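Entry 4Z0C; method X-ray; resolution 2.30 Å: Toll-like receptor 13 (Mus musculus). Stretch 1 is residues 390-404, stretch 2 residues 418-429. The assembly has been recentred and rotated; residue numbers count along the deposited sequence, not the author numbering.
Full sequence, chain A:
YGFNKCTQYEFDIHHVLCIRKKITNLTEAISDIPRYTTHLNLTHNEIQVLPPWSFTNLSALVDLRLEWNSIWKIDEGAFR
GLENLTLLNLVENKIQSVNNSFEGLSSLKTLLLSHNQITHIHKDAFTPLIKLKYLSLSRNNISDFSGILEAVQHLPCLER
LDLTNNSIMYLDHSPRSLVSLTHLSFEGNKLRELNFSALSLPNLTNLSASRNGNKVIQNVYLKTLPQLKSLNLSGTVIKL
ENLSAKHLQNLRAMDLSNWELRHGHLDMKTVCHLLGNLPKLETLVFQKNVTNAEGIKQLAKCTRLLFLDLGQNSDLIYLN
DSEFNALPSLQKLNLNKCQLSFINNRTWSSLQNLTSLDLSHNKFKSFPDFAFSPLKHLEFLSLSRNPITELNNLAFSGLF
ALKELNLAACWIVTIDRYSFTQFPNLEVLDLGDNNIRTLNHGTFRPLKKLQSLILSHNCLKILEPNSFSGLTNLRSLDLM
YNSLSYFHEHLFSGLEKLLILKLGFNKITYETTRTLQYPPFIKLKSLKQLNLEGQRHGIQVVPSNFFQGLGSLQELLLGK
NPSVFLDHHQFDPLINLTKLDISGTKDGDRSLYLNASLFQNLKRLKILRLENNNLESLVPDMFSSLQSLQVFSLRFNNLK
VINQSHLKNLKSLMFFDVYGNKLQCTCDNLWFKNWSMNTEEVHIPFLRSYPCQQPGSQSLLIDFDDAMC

Stretch 1 390-404: ELNNLAFSGLFALKE
Stretch 2, residues 418-429: YSFTQFPNLEVL

The two stretches run in the same direction side by side and bury 920 Å² between them, both sides summed. CA-CA distances set the register: Asn 393 to Ser 419 5.7 Å, Ser 397 to Gln 422 5.8 Å, Phe 400 to Phe 423 5.4 Å, Lys 403 to Leu 426 4.0 Å.

Residues 393-395 form a 3-10 segment. A type II turn spans Phe 396 to Leu 399, with Gly 398 at phi/psi 86/12, and a type I turn spans Leu 399 to Leu 402. In the second stretch, type I turns span Phe 420 to Phe 423 and Phe 423 to Leu 426. Glu 404 and Val 428 then form a parallel bridge (CA-CA 4.8 Å), with both side chains on the same face of the sheet.

Lys 403 O accepts hydrogen bonds from both Glu 427 N (2.6 Å) and Val 428 N (3.1 Å), next to the Glu 404 to Val 428 bridge. The CA-to-CB bond of Gln 422 (chi1 m, chi2 m) points toward the first stretch, and its OE1 accepts from Gly 398 N at 3.0 Å. Asn 425 (chi1 m) donates from ND2 to Phe 400 O at 2.6 Å, nearly straight at 168°.

Water 2 lies 2.8 Å from Leu 402 O and accepts from Asn 425 N (water O to N 2.9 Å), so it sits between the two backbones.

Phe 423 (chi1 m, chi2 -46°) presents its edge to the face of Phe 396 (chi1 m, chi2 -74°) in an offset edge-to-face pair. The ring centroids of Phe 396 and Phe 423 lie 5.9 Å apart, with planes at 63°. Leu 402 (t, p) sets CD2 over one face of Phe 423, 4.1 Å from the ring centroid. Leu 402 CD2 also meets Leu 426 CD1 at 3.9 Å. Phe 400 CD1 (chi1 m) lies 3.8 Å from Pro 424 CD.

Lys 403 NZ and Glu 427 OE2 are 4.5 Å apart, beyond a salt bridge.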

# COMPACT_ATOMS: atom_id res chain seq x y z
N GLU A 390 3.79 4.56 -24.11
CA GLU A 390 3.03 5.63 -24.73
C GLU A 390 2.16 5.11 -25.88
O GLU A 390 2.55 4.20 -26.60
CB GLU A 390 3.99 6.70 -25.26
CG GLU A 390 3.97 8.00 -24.46
CD GLU A 390 5.01 9.00 -24.91
OE1 GLU A 390 4.62 10.10 -25.36
OE2 GLU A 390 6.22 8.70 -24.81
N LEU A 391 0.99 5.71 -26.05
CA LEU A 391 0.10 5.34 -27.15
C LEU A 391 0.36 6.12 -28.43
O LEU A 391 0.21 7.34 -28.46
CB LEU A 391 -1.34 5.57 -26.72
CG LEU A 391 -1.79 4.57 -25.67
CD1 LEU A 391 -3.23 4.88 -25.25
CD2 LEU A 391 -1.65 3.16 -26.24
N ASN A 392 0.71 5.42 -29.51
CA ASN A 392 0.72 6.06 -30.82
C ASN A 392 -0.69 6.14 -31.35
O ASN A 392 -1.20 5.16 -31.90
CB ASN A 392 1.58 5.30 -31.83
CG ASN A 392 1.48 5.89 -33.24
OD1 ASN A 392 1.13 7.07 -33.41
ND2 ASN A 392 1.75 5.07 -34.26
N ASN A 393 -1.29 7.32 -31.22
CA ASN A 393 -2.71 7.53 -31.53
C ASN A 393 -3.14 7.10 -32.93
O ASN A 393 -4.28 6.66 -33.14
CB ASN A 393 -3.06 8.99 -31.29
CG ASN A 393 -2.56 9.49 -29.95
OD1 ASN A 393 -2.33 8.69 -29.03
ND2 ASN A 393 -2.37 10.80 -29.83
N LEU A 394 -2.21 7.23 -33.88
CA LEU A 394 -2.49 6.91 -35.29
C LEU A 394 -2.55 5.42 -35.60
O LEU A 394 -3.04 5.03 -36.66
CB LEU A 394 -1.47 7.60 -36.21
CG LEU A 394 -1.64 9.10 -36.41
CD1 LEU A 394 -0.57 9.58 -37.36
CD2 LEU A 394 -3.02 9.41 -36.97
N ALA A 395 -2.05 4.58 -34.69
CA ALA A 395 -2.14 3.14 -34.88
C ALA A 395 -3.59 2.65 -34.79
O ALA A 395 -3.93 1.59 -35.32
CB ALA A 395 -1.27 2.40 -33.88
N PHE A 396 -4.45 3.42 -34.13
CA PHE A 396 -5.82 2.99 -33.90
C PHE A 396 -6.82 3.77 -34.74
O PHE A 396 -8.03 3.71 -34.52
CB PHE A 396 -6.17 3.10 -32.41
CG PHE A 396 -5.18 2.42 -31.50
CD1 PHE A 396 -5.15 1.04 -31.41
CD2 PHE A 396 -4.30 3.15 -30.73
CE1 PHE A 396 -4.25 0.40 -30.58
CE2 PHE A 396 -3.41 2.52 -29.90
CZ PHE A 396 -3.38 1.14 -29.82
N SER A 397 -6.30 4.50 -35.71
CA SER A 397 -7.12 5.31 -36.60
C SER A 397 -8.22 4.48 -37.28
O SER A 397 -7.94 3.48 -37.95
CB SER A 397 -6.24 5.99 -37.65
OG SER A 397 -6.98 6.96 -38.36
N GLY A 398 -9.47 4.88 -37.07
CA GLY A 398 -10.60 4.28 -37.75
C GLY A 398 -11.20 3.04 -37.11
O GLY A 398 -12.01 2.34 -37.75
N LEU A 399 -10.82 2.74 -35.88
CA LEU A 399 -11.46 1.64 -35.14
C LEU A 399 -12.78 2.07 -34.50
O LEU A 399 -12.95 1.97 -33.28
CB LEU A 399 -10.53 1.08 -34.06
CG LEU A 399 -9.31 0.30 -34.54
CD1 LEU A 399 -8.51 -0.22 -33.36
CD2 LEU A 399 -9.75 -0.84 -35.43
N PHE A 400 -13.72 2.52 -35.32
CA PHE A 400 -14.96 3.11 -34.82
C PHE A 400 -15.93 2.08 -34.21
O PHE A 400 -16.91 2.46 -33.56
CB PHE A 400 -15.64 3.89 -35.94
CG PHE A 400 -14.79 5.01 -36.48
CD1 PHE A 400 -13.94 5.73 -35.64
CD2 PHE A 400 -14.79 5.30 -37.84
CE1 PHE A 400 -13.15 6.75 -36.14
CE2 PHE A 400 -14.00 6.32 -38.35
CZ PHE A 400 -13.17 7.05 -37.49
N ALA A 401 -15.65 0.80 -34.38
CA ALA A 401 -16.56 -0.21 -33.83
C ALA A 401 -16.14 -0.74 -32.46
O ALA A 401 -16.87 -1.51 -31.84
CB ALA A 401 -16.73 -1.38 -34.82
N LEU A 402 -14.96 -0.32 -32.00
CA LEU A 402 -14.37 -0.89 -30.80
C LEU A 402 -15.24 -0.63 -29.57
O LEU A 402 -15.70 0.49 -29.35
CB LEU A 402 -12.95 -0.36 -30.60
CG LEU A 402 -12.01 -1.26 -29.78
CD1 LEU A 402 -11.67 -2.50 -30.60
CD2 LEU A 402 -10.75 -0.51 -29.36
N LYS A 403 -15.51 -1.68 -28.80
CA LYS A 403 -16.37 -1.56 -27.63
C LYS A 403 -15.54 -1.76 -26.38
O LYS A 403 -15.83 -1.18 -25.33
CB LYS A 403 -17.52 -2.57 -27.69
CG LYS A 403 -18.37 -2.42 -28.96
CD LYS A 403 -19.40 -3.54 -29.14
CE LYS A 403 -20.72 -3.16 -28.50
NZ LYS A 403 -21.83 -4.09 -28.88
N GLU A 404 -14.48 -2.55 -26.50
CA GLU A 404 -13.64 -2.83 -25.34
C GLU A 404 -12.15 -2.81 -25.66
O GLU A 404 -11.69 -3.53 -26.55
CB GLU A 404 -14.02 -4.18 -24.72
CG GLU A 404 -13.07 -4.56 -23.59
CD GLU A 404 -13.58 -5.70 -22.71
OE1 GLU A 404 -12.76 -6.22 -21.92
OE2 GLU A 404 -14.78 -6.06 -22.81
N TYR A 418 -5.89 13.50 -26.56
CA TYR A 418 -5.77 13.03 -27.94
C TYR A 418 -5.60 11.53 -28.02
O TYR A 418 -5.42 10.97 -29.10
CB TYR A 418 -4.58 13.70 -28.65
CG TYR A 418 -4.61 15.21 -28.65
CD1 TYR A 418 -5.64 15.91 -29.28
CD2 TYR A 418 -3.58 15.95 -28.06
CE1 TYR A 418 -5.67 17.29 -29.29
CE2 TYR A 418 -3.59 17.32 -28.07
CZ TYR A 418 -4.64 17.99 -28.68
OH TYR A 418 -4.64 19.37 -28.69
N SER A 419 -5.67 10.86 -26.87
CA SER A 419 -5.33 9.45 -26.81
C SER A 419 -6.46 8.53 -27.26
O SER A 419 -6.20 7.41 -27.69
CB SER A 419 -4.91 9.08 -25.38
OG SER A 419 -3.76 9.79 -24.95
N PHE A 420 -7.72 8.98 -27.17
CA PHE A 420 -8.88 8.12 -27.45
C PHE A 420 -9.93 8.69 -28.41
O PHE A 420 -11.12 8.39 -28.29
CB PHE A 420 -9.59 7.71 -26.15
CG PHE A 420 -8.66 7.11 -25.14
CD1 PHE A 420 -8.21 5.81 -25.29
CD2 PHE A 420 -8.23 7.85 -24.06
CE1 PHE A 420 -7.34 5.26 -24.37
CE2 PHE A 420 -7.36 7.31 -23.12
CZ PHE A 420 -6.91 6.02 -23.27
N THR A 421 -9.49 9.46 -29.39
CA THR A 421 -10.40 10.11 -30.33
C THR A 421 -11.04 9.12 -31.31
O THR A 421 -12.10 9.38 -31.88
CB THR A 421 -9.62 11.18 -31.12
OG1 THR A 421 -9.04 12.09 -30.18
CG2 THR A 421 -10.54 11.94 -32.08
N GLN A 422 -10.40 7.97 -31.49
CA GLN A 422 -10.84 7.02 -32.50
C GLN A 422 -11.85 5.97 -32.00
O GLN A 422 -12.23 5.06 -32.75
CB GLN A 422 -9.61 6.33 -33.09
CG GLN A 422 -8.58 7.31 -33.58
CD GLN A 422 -9.11 8.14 -34.72
OE1 GLN A 422 -9.45 7.60 -35.78
NE2 GLN A 422 -9.22 9.45 -34.52
N PHE A 423 -12.30 6.10 -30.75
CA PHE A 423 -13.16 5.08 -30.16
C PHE A 423 -14.52 5.60 -29.70
O PHE A 423 -14.86 5.43 -28.53
CB PHE A 423 -12.46 4.42 -28.97
CG PHE A 423 -11.07 3.94 -29.28
CD1 PHE A 423 -10.81 3.22 -30.43
CD2 PHE A 423 -10.01 4.22 -28.42
CE1 PHE A 423 -9.52 2.80 -30.71
CE2 PHE A 423 -8.72 3.79 -28.71
CZ PHE A 423 -8.48 3.08 -29.85
N PRO A 424 -15.32 6.18 -30.60
CA PRO A 424 -16.61 6.75 -30.16
C PRO A 424 -17.59 5.74 -29.57
O PRO A 424 -18.53 6.18 -28.89
CB PRO A 424 -17.18 7.36 -31.45
CG PRO A 424 -16.48 6.63 -32.57
CD PRO A 424 -15.11 6.38 -32.05
N ASN A 425 -17.40 4.45 -29.80
CA ASN A 425 -18.30 3.42 -29.28
C ASN A 425 -17.75 2.63 -28.10
O ASN A 425 -18.35 1.66 -27.68
CB ASN A 425 -18.66 2.42 -30.38
CG ASN A 425 -19.67 2.96 -31.35
OD1 ASN A 425 -20.81 3.24 -30.99
ND2 ASN A 425 -19.24 3.16 -32.61
N LEU A 426 -16.58 3.00 -27.61
CA LEU A 426 -15.97 2.27 -26.51
C LEU A 426 -16.92 2.24 -25.31
O LEU A 426 -17.63 3.21 -25.04
CB LEU A 426 -14.65 2.92 -26.10
CG LEU A 426 -13.60 1.95 -25.57
CD1 LEU A 426 -13.19 0.92 -26.66
CD2 LEU A 426 -12.39 2.72 -25.04
N GLU A 427 -16.97 1.10 -24.63
CA GLU A 427 -17.86 0.92 -23.49
C GLU A 427 -17.05 0.57 -22.25
O GLU A 427 -17.44 0.90 -21.14
CB GLU A 427 -18.92 -0.16 -23.78
CG GLU A 427 -19.98 0.25 -24.82
CD GLU A 427 -20.95 -0.89 -25.22
OE1 GLU A 427 -20.80 -2.03 -24.73
OE2 GLU A 427 -21.89 -0.62 -26.00
N VAL A 428 -15.93 -0.12 -22.45
CA VAL A 428 -15.08 -0.52 -21.33
C VAL A 428 -13.63 -0.19 -21.66
O VAL A 428 -13.11 -0.60 -22.70
CB VAL A 428 -15.15 -2.02 -21.07
CG1 VAL A 428 -14.26 -2.39 -19.89
CG2 VAL A 428 -16.59 -2.45 -20.80
N LEU A 429 -12.98 0.55 -20.77
CA LEU A 429 -11.57 0.88 -20.96
C LEU A 429 -10.74 0.50 -19.74
O LEU A 429 -10.93 1.04 -18.64
CB LEU A 429 -11.41 2.35 -21.30
CG LEU A 429 -9.97 2.87 -21.36
CD1 LEU A 429 -9.12 2.11 -22.40
CD2 LEU A 429 -10.01 4.35 -21.66
O HOH W 1 -1.26 9.25 -26.15
O HOH W 2 -15.29 2.75 -30.91